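Local coordinates for protein polycyclic ketone monooxygenase (Myceliophthora thermophila, PDB 5MQ6) that uses FAD and NADPH to insert one oxygen atom next to the carbonyl of ketones, notably bulky polycyclic ones, giving esters or lactones with excellent enantioselectivity, at residues A[82-87]-A[219-224]; A[244-249]-A[474-479]. One frame throughout, in Å; residues are numbered along the deposited sequence. Where two conformers were deposited one is given.

Interaction 1 (A[82-87]-A[219-224]). With FAD (flavin-adenine dinucleotide), chain B.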
loop_
_atom_site.group_PDB
_atom_site.type_symbol
_atom_site.label_atom_id
_atom_site.label_comp_id
_atom_site.label_asym_id
_atom_site.label_seq_id
_atom_site.Cartn_x
_atom_site.Cartn_y
_atom_site.Cartn_z
ATOM N N ILE A 82 -0.918 -9.753 20.217
ATOM C CA ILE A 82 -0.080 -8.662 19.710
ATOM C C ILE A 82 -0.443 -8.389 18.268
ATOM O O ILE A 82 -0.439 -9.273 17.400
ATOM C CB ILE A 82 1.415 -8.869 19.911
ATOM C CG1 ILE A 82 1.726 -8.775 21.439
ATOM C CG2 ILE A 82 2.175 -7.757 19.119
ATOM C CD1 ILE A 82 3.106 -9.332 21.789
ATOM N N ILE A 83 -0.755 -7.125 18.038
ATOM C CA ILE A 83 -0.978 -6.594 16.692
ATOM C C ILE A 83 0.230 -5.757 16.236
ATOM O O ILE A 83 0.591 -4.810 16.918
ATOM C CB ILE A 83 -2.224 -5.705 16.674
ATOM C CG1 ILE A 83 -3.462 -6.571 17.052
ATOM C CG2 ILE A 83 -2.416 -5.042 15.282
ATOM C CD1 ILE A 83 -4.725 -5.765 17.300
ATOM N N LEU A 84 0.807 -6.098 15.087
ATOM C CA LEU A 84 1.916 -5.324 14.551
ATOM C C LEU A 84 1.315 -4.378 13.552
ATOM O O LEU A 84 0.708 -4.797 12.553
ATOM C CB LEU A 84 2.958 -6.224 13.892
ATOM C CG LEU A 84 4.330 -5.688 13.501
ATOM C CD1 LEU A 84 5.336 -6.804 13.275
ATOM C CD2 LEU A 84 4.249 -4.986 12.168
ATOM N N GLY A 85 1.409 -3.096 13.882
ATOM C CA GLY A 85 0.820 -2.056 13.122
ATOM C C GLY A 85 -0.372 -1.399 13.805
ATOM O O GLY A 85 -1.282 -2.091 14.206
ATOM N N ALA A 86 -0.364 -0.078 13.825
ATOM C CA ALA A 86 -1.339 0.743 14.441
ATOM C C ALA A 86 -1.937 1.732 13.401
ATOM O O ALA A 86 -2.530 2.773 13.745
ATOM C CB ALA A 86 -0.687 1.460 15.590
ATOM N N GLY A 87 -1.837 1.360 12.122
ATOM C CA GLY A 87 -2.562 2.079 11.100
ATOM C C GLY A 87 -4.011 1.594 11.058
ATOM O O GLY A 87 -4.481 0.929 11.982
ATOM N N VAL A 219 -0.304 -13.670 17.246
ATOM C CA VAL A 219 0.285 -12.492 16.604
ATOM C C VAL A 219 -0.477 -12.211 15.329
ATOM O O VAL A 219 -0.611 -13.037 14.516
ATOM C CB VAL A 219 1.776 -12.668 16.298
ATOM C CG1 VAL A 219 2.355 -11.516 15.430
ATOM C CG2 VAL A 219 2.569 -12.851 17.581
ATOM N N LEU A 220 -0.978 -11.004 15.192
ATOM C CA LEU A 220 -1.730 -10.557 14.014
ATOM C C LEU A 220 -0.886 -9.467 13.276
ATOM O O LEU A 220 -0.672 -8.375 13.810
ATOM C CB LEU A 220 -2.996 -9.948 14.543
ATOM C CG LEU A 220 -4.117 -10.821 15.067
ATOM C CD1 LEU A 220 -3.939 -12.256 15.197
ATOM C CD2 LEU A 220 -5.118 -10.140 15.918
ATOM N N LEU A 221 -0.452 -9.728 12.064
ATOM C CA LEU A 221 0.337 -8.725 11.342
ATOM C C LEU A 221 -0.579 -7.830 10.510
ATOM O O LEU A 221 -1.333 -8.309 9.669
ATOM C CB LEU A 221 1.339 -9.377 10.441
ATOM C CG LEU A 221 2.280 -10.355 11.087
ATOM C CD1 LEU A 221 3.147 -10.880 9.974
ATOM C CD2 LEU A 221 3.137 -9.914 12.253
ATOM N N ALA A 222 -0.518 -6.525 10.753
ATOM C CA ALA A 222 -1.122 -5.519 9.851
ATOM C C ALA A 222 0.013 -4.515 9.522
ATOM O O ALA A 222 -0.031 -3.312 9.775
ATOM C CB ALA A 222 -2.302 -4.856 10.554
ATOM N N SER A 223 1.048 -5.063 8.928
ATOM C CA SER A 223 2.366 -4.397 8.803
ATOM C C SER A 223 2.396 -3.540 7.573
ATOM O O SER A 223 3.443 -2.882 7.313
ATOM C CB SER A 223 3.459 -5.453 8.695
ATOM O OG SER A 223 3.334 -6.214 7.493
ATOM N N GLY A 224 1.325 -3.614 6.748
ATOM C CA GLY A 224 1.204 -2.712 5.575
ATOM C C GLY A 224 2.010 -3.166 4.355
ATOM O O GLY A 224 2.579 -4.269 4.315
HETATM P PA FAD B . 0.106 0.975 7.295
HETATM O O1A FAD B . 1.315 0.953 6.420
HETATM O O2A FAD B . -0.859 2.147 7.267
HETATM O O5B FAD B . 0.594 0.802 8.814
HETATM C C5B FAD B . 1.503 -0.194 9.142
HETATM C C4B FAD B . 2.425 0.336 10.221
HETATM O O4B FAD B . 3.199 -0.786 10.687
HETATM C C3B FAD B . 3.420 1.408 9.787
HETATM O O3B FAD B . 3.464 2.435 10.743
HETATM C C2B FAD B . 4.735 0.680 9.744
HETATM O O2B FAD B . 5.831 1.523 10.001
HETATM C C1B FAD B . 4.530 -0.361 10.823
HETATM N N9A FAD B . 5.437 -1.476 10.710
HETATM C C8A FAD B . 5.652 -2.244 9.604
HETATM N N7A FAD B . 6.590 -3.138 9.899
HETATM C C5A FAD B . 7.015 -2.970 11.163
HETATM C C6A FAD B . 7.981 -3.657 12.038
HETATM N N6A FAD B . 8.752 -4.665 11.687
HETATM N N1A FAD B . 8.009 -3.190 13.260
HETATM C C2A FAD B . 7.268 -2.139 13.682
HETATM N N3A FAD B . 6.388 -1.453 12.990
HETATM C C4A FAD B . 6.257 -1.849 11.686
HETATM N N1 FAD B . -4.648 3.134 -0.201
HETATM C C2 FAD B . -5.964 3.283 -0.566
HETATM O O2 FAD B . -6.706 2.312 -0.632
HETATM N N3 FAD B . -6.458 4.495 -0.856
HETATM C C4 FAD B . -5.664 5.576 -0.796
HETATM O O4 FAD B . -6.176 6.655 -1.065
HETATM C C4X FAD B . -4.242 5.526 -0.418
HETATM N N5 FAD B . -3.391 6.606 -0.369
HETATM C C5X FAD B . -2.102 6.396 -0.003
HETATM C C6 FAD B . -1.155 7.529 0.050
HETATM C C7 FAD B . 0.225 7.197 0.455
HETATM C C7M FAD B . 1.277 8.278 0.550
HETATM C C8 FAD B . 0.664 5.806 0.768
HETATM C C8M FAD B . 2.087 5.451 1.194
HETATM C C9 FAD B . -0.247 4.772 0.696
HETATM C C9A FAD B . -1.600 5.015 0.325
HETATM N N10 FAD B . -2.474 3.917 0.246
HETATM C C10 FAD B . -3.806 4.164 -0.101
HETATM C "C1'" FAD B . -2.071 2.544 0.623
HETATM C "C2'" FAD B . -2.111 2.504 2.208
HETATM O "O2'" FAD B . -0.859 2.000 2.692
HETATM C "C3'" FAD B . -3.314 1.701 2.812
HETATM O "O3'" FAD B . -4.540 2.287 2.364
HETATM C "C4'" FAD B . -3.469 1.702 4.351
HETATM O "O4'" FAD B . -3.212 3.017 5.017
HETATM C "C5'" FAD B . -2.590 0.595 4.967
HETATM O "O5'" FAD B . -3.076 0.371 6.327
HETATM P P FAD B . -2.191 -0.721 7.135
HETATM O O1P FAD B . -2.532 -0.456 8.647
HETATM O O2P FAD B . -2.428 -2.066 6.434
HETATM O O3P FAD B . -0.621 -0.365 6.789
HETATM O O HOH W 1 -1.762 -1.247 10.656
#
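Leu-84 CD2 meets the root of the Ser-223 side chain beside the adenine of FAD. The leucine methyl covers one face of the ring, 3.6 Å from FAD C5A, and Ser-223 CB stays on that side but past the rim, where Ser-223 O lies 3.2 Å from FAD C8A. With CG of Leu-84 anti to the backbone N (chi1 -168°) the branch swings toward the adenine; CD2 reaches the ring and CD1 meets Leu-221 CD2 at 3.9 Å. Behind this the two strands run parallel. Leu-220 bonds both ways, its N to Ile-82 O (2.9 Å) and its O to Leu-84 N (3.0 Å), before Ala-222 N closes on Leu-84 O at 2.8 Å. Past the strands, a CB on Gly-85 would collide with Ala-222 O. That oxygen receives a hydrogen bond from a water 2.8 Å away, which also takes a weak one from Gly-87 N. Gly-85 and Gly-87 fit the GxGxxG turn of a Rossmann-type FAD site, with Gly-87 as N-cap of helix 88-99. Tyr-93 and Leu-97 of that helix cover Ile-83 and Leu-220; strand 194-201 and Thr-492 of helix 488-492 pack against Ile-82, Val-219, Leu-84 and Leu-221.

Interaction 2 (A[244-249]-A[474-479]). With NDP (NADPH dihydro-nicotinamide-adenine-dinucleotide phosphate), chain C.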
loop_
_atom_site.group_PDB
_atom_site.type_symbol
_atom_site.label_atom_id
_atom_site.label_comp_id
_atom_site.label_asym_id
_atom_site.label_seq_id
_atom_site.Cartn_x
_atom_site.Cartn_y
_atom_site.Cartn_z
ATOM N N VAL A 244 17.837 17.723 1.859
ATOM C CA VAL A 244 17.218 16.635 1.134
ATOM C C VAL A 244 16.258 15.989 2.141
ATOM O O VAL A 244 16.579 15.893 3.369
ATOM C CB VAL A 244 18.175 15.518 0.734
ATOM C CG1 VAL A 244 17.530 14.590 -0.279
ATOM C CG2 VAL A 244 19.406 16.058 0.138
ATOM N N PHE A 245 15.118 15.518 1.616
ATOM C CA PHE A 245 14.183 14.789 2.398
ATOM C C PHE A 245 13.283 13.978 1.499
ATOM O O PHE A 245 13.201 14.257 0.309
ATOM C CB PHE A 245 13.372 15.687 3.359
ATOM C CG PHE A 245 12.723 16.862 2.728
ATOM C CD1 PHE A 245 11.438 16.773 2.220
ATOM C CD2 PHE A 245 13.386 18.087 2.690
ATOM C CE1 PHE A 245 10.833 17.877 1.664
ATOM C CE2 PHE A 245 12.802 19.173 2.132
ATOM C CZ PHE A 245 11.516 19.081 1.617
ATOM N N HIS A 246 12.675 12.937 2.075
ATOM C CA HIS A 246 11.748 12.083 1.336
ATOM C C HIS A 246 10.348 12.585 1.659
ATOM O O HIS A 246 10.092 13.133 2.708
ATOM C CB HIS A 246 12.018 10.592 1.658
ATOM C CG HIS A 246 11.367 9.601 0.723
ATOM N ND1 HIS A 246 10.014 9.376 0.713
ATOM C CD2 HIS A 246 11.896 8.676 -0.118
ATOM C CE1 HIS A 246 9.714 8.429 -0.162
ATOM N NE2 HIS A 246 10.842 7.965 -0.666
ATOM N N THR A 247 9.434 12.496 0.715
ATOM C CA THR A 247 8.073 12.958 0.936
ATOM C C THR A 247 7.386 12.269 2.108
ATOM O O THR A 247 6.466 12.809 2.773
ATOM C CB THR A 247 7.246 12.692 -0.364
ATOM O OG1 THR A 247 7.337 11.310 -0.785
ATOM C CG2 THR A 247 7.820 13.518 -1.513
ATOM N N ALA A 248 7.768 11.010 2.310
ATOM C CA ALA A 248 7.208 10.193 3.418
ATOM C C ALA A 248 7.803 10.618 4.791
ATOM O O ALA A 248 7.301 10.239 5.841
ATOM C CB ALA A 248 7.439 8.732 3.139
ATOM N N ARG A 249 8.876 11.413 4.764
ATOM C CA ARG A 249 9.370 12.055 6.010
ATOM C C ARG A 249 9.597 13.585 5.788
ATOM O O ARG A 249 10.774 14.086 5.840
ATOM C CB ARG A 249 10.630 11.323 6.485
ATOM C CG ARG A 249 10.523 9.801 6.530
ATOM C CD ARG A 249 9.793 9.285 7.800
ATOM N NE ARG A 249 9.791 7.781 7.864
ATOM C CZ ARG A 249 8.930 6.969 7.265
ATOM N NH1 ARG A 249 7.980 7.437 6.507
ATOM N NH2 ARG A 249 9.024 5.633 7.416
ATOM N N LEU A 474 12.662 13.922 -2.458
ATOM C CA LEU A 474 12.705 12.561 -2.953
ATOM C C LEU A 474 11.291 11.997 -2.796
ATOM O O LEU A 474 10.770 11.772 -1.703
ATOM C CB LEU A 474 13.727 11.708 -2.203
ATOM C CG LEU A 474 15.208 12.177 -2.233
ATOM C CD1 LEU A 474 16.129 11.173 -1.506
ATOM C CD2 LEU A 474 15.734 12.431 -3.640
ATOM N N SER A 475 10.638 11.883 -3.934
ATOM C CA SER A 475 9.303 11.338 -4.045
ATOM C C SER A 475 9.478 10.063 -4.871
ATOM O O SER A 475 8.834 9.866 -5.930
ATOM C CB SER A 475 8.454 12.375 -4.749
ATOM O OG SER A 475 7.329 11.793 -5.187
ATOM N N THR A 476 10.389 9.217 -4.382
ATOM C CA THR A 476 10.849 8.055 -5.084
ATOM C C THR A 476 10.217 6.762 -4.511
ATOM O O THR A 476 10.572 5.632 -4.900
ATOM C CB THR A 476 12.364 8.017 -5.064
ATOM O OG1 THR A 476 12.806 8.437 -3.775
ATOM C CG2 THR A 476 12.890 9.029 -6.095
ATOM N N GLY A 477 9.253 6.915 -3.628
ATOM C CA GLY A 477 8.395 5.816 -3.351
ATOM C C GLY A 477 8.958 4.960 -2.234
ATOM O O GLY A 477 9.770 5.444 -1.446
ATOM N N TYR A 478 8.470 3.722 -2.170
ATOM C CA TYR A 478 8.636 2.771 -1.045
ATOM C C TYR A 478 9.029 1.442 -1.585
ATOM O O TYR A 478 8.702 1.109 -2.706
ATOM C CB TYR A 478 7.298 2.543 -0.300
ATOM C CG TYR A 478 6.663 3.822 0.110
ATOM C CD1 TYR A 478 6.012 4.619 -0.839
ATOM C CD2 TYR A 478 6.757 4.305 1.454
ATOM C CE1 TYR A 478 5.439 5.858 -0.476
ATOM C CE2 TYR A 478 6.161 5.550 1.829
ATOM C CZ TYR A 478 5.507 6.334 0.855
ATOM O OH TYR A 478 4.897 7.556 1.162
ATOM N N VAL A 479 9.648 0.610 -0.754
ATOM C CA VAL A 479 9.878 -0.800 -1.155
ATOM C C VAL A 479 8.549 -1.414 -1.672
ATOM O O VAL A 479 7.477 -1.244 -1.052
ATOM C CB VAL A 479 10.465 -1.671 -0.017
ATOM C CG1 VAL A 479 10.589 -3.159 -0.431
ATOM C CG2 VAL A 479 11.827 -1.139 0.398
HETATM P PA NDP C . 6.030 5.698 -6.588
HETATM O O1A NDP C . 6.958 4.457 -6.345
HETATM O O2A NDP C . 4.631 5.581 -7.140
HETATM O O5B NDP C . 6.900 6.758 -7.426
HETATM C C5B NDP C . 8.301 6.884 -7.299
HETATM C C4B NDP C . 8.684 7.771 -8.467
HETATM O O4B NDP C . 10.123 7.968 -8.484
HETATM C C3B NDP C . 8.268 7.148 -9.803
HETATM O O3B NDP C . 7.591 8.143 -10.594
HETATM C C2B NDP C . 9.611 6.699 -10.334
HETATM O O2B NDP C . 9.667 6.556 -11.783
HETATM C C1B NDP C . 10.547 7.758 -9.796
HETATM N N9A NDP C . 11.937 7.300 -9.850
HETATM C C8A NDP C . 12.474 6.140 -9.349
HETATM N N7A NDP C . 13.788 6.056 -9.630
HETATM C C5A NDP C . 14.053 7.191 -10.326
HETATM C C6A NDP C . 15.247 7.731 -10.962
HETATM N N6A NDP C . 16.368 7.025 -10.876
HETATM N N1A NDP C . 15.142 8.920 -11.593
HETATM C C2A NDP C . 13.976 9.636 -11.686
HETATM N N3A NDP C . 12.819 9.214 -11.149
HETATM C C4A NDP C . 12.840 8.009 -10.479
HETATM O O3 NDP C . 5.834 6.498 -5.223
HETATM P PN NDP C . 4.673 7.556 -4.735
HETATM O O1N NDP C . 5.128 8.000 -3.308
HETATM O O2N NDP C . 4.457 8.655 -5.751
HETATM O O5D NDP C . 3.315 6.680 -4.643
HETATM C C5D NDP C . 3.356 5.427 -3.878
HETATM C C4D NDP C . 1.959 4.909 -3.590
HETATM O O4D NDP C . 1.286 5.758 -2.633
HETATM C C3D NDP C . 1.072 5.083 -4.826
HETATM O O3D NDP C . 1.392 4.240 -5.997
HETATM C C2D NDP C . -0.341 5.064 -4.206
HETATM O O2D NDP C . -0.751 3.700 -3.863
HETATM C C1D NDP C . -0.127 5.994 -3.013
HETATM P P2B NDP C . 9.312 5.119 -12.448
HETATM O O1X NDP C . 10.081 4.099 -11.597
HETATM O O2X NDP C . 9.881 5.096 -13.850
HETATM O O3X NDP C . 7.781 5.023 -12.508
HETATM O O HOH W 2 5.335 9.938 0.152
#
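His-246 and Gly-477 meet at the ring edge, where His-246 NE2 gives a weak, bent hydrogen bond to Gly-477 O (2.8 Å, 128° at the hydrogen). Leu-474 O sits over one face of the imidazole, 3.3 Å from His-246 CG, a contact reached because CG is anti to the backbone N (chi1 -166°). The imidazole also turns its edge to the face of Tyr-478 in a T-shaped pair, the centroids 6.0 Å apart. Its rotation is fixed by Ala-248 N, which donates to His-246 ND1 in the ring plane at 3.2 Å. An alanine here would probably leave Ala-248 N without this acceptor and Gly-477 O without this donor, and open a gap between Leu-474 and Tyr-478. Backbone bonds from Leu-474 N to Phe-245 O and from Thr-247 N to Leu-474 O (2.9 Å) join strand 244-246, at the border of a five-stranded parallel sheet, to the end of strand 471-474, as in the NADPH-binding Rossmann-type domain of such flavin monooxygenases. Thr-247 CG2 presses tightly on Ser-475 CB (3.5 Å), and a water links Thr-247 OG1 to Tyr-478 OH, which also bonds Asn-125. Further out, Gly-477 CA lies 3.2 Å from NADPH O3, and a CB here would collide with O1A of the same pyrophosphate. Gln-230 O, which also takes a weak bond from His-246 NE2, anchors Thr-476 OG1, and the Tyr-478 side chain reaches the FAD.

Both contacts are buried, with centres about 23 Å apart and nearest atoms about 8 Å apart, and they belong to different sheets. Interaction 1 joins strands 78-84 and 218-221 in the mixed sheet that serves FAD; interaction 2 joins strands 244-246 and 471-474 in the parallel sheet on the NADPH side. In interaction 1 both strands run on into loops that meet FAD; in interaction 2 the 474-479 side meets NADPH. Interaction 1 relies on regular backbone bonds and aliphatic packing, whereas interaction 2 has a single bridge and depends more on imidazole and phenol side chains; each has a bridging water, between backbone atoms in the first and side-chain hydroxyls in the second. The loop holding 474-479 leads to helix 488-492, which packs on interaction 1.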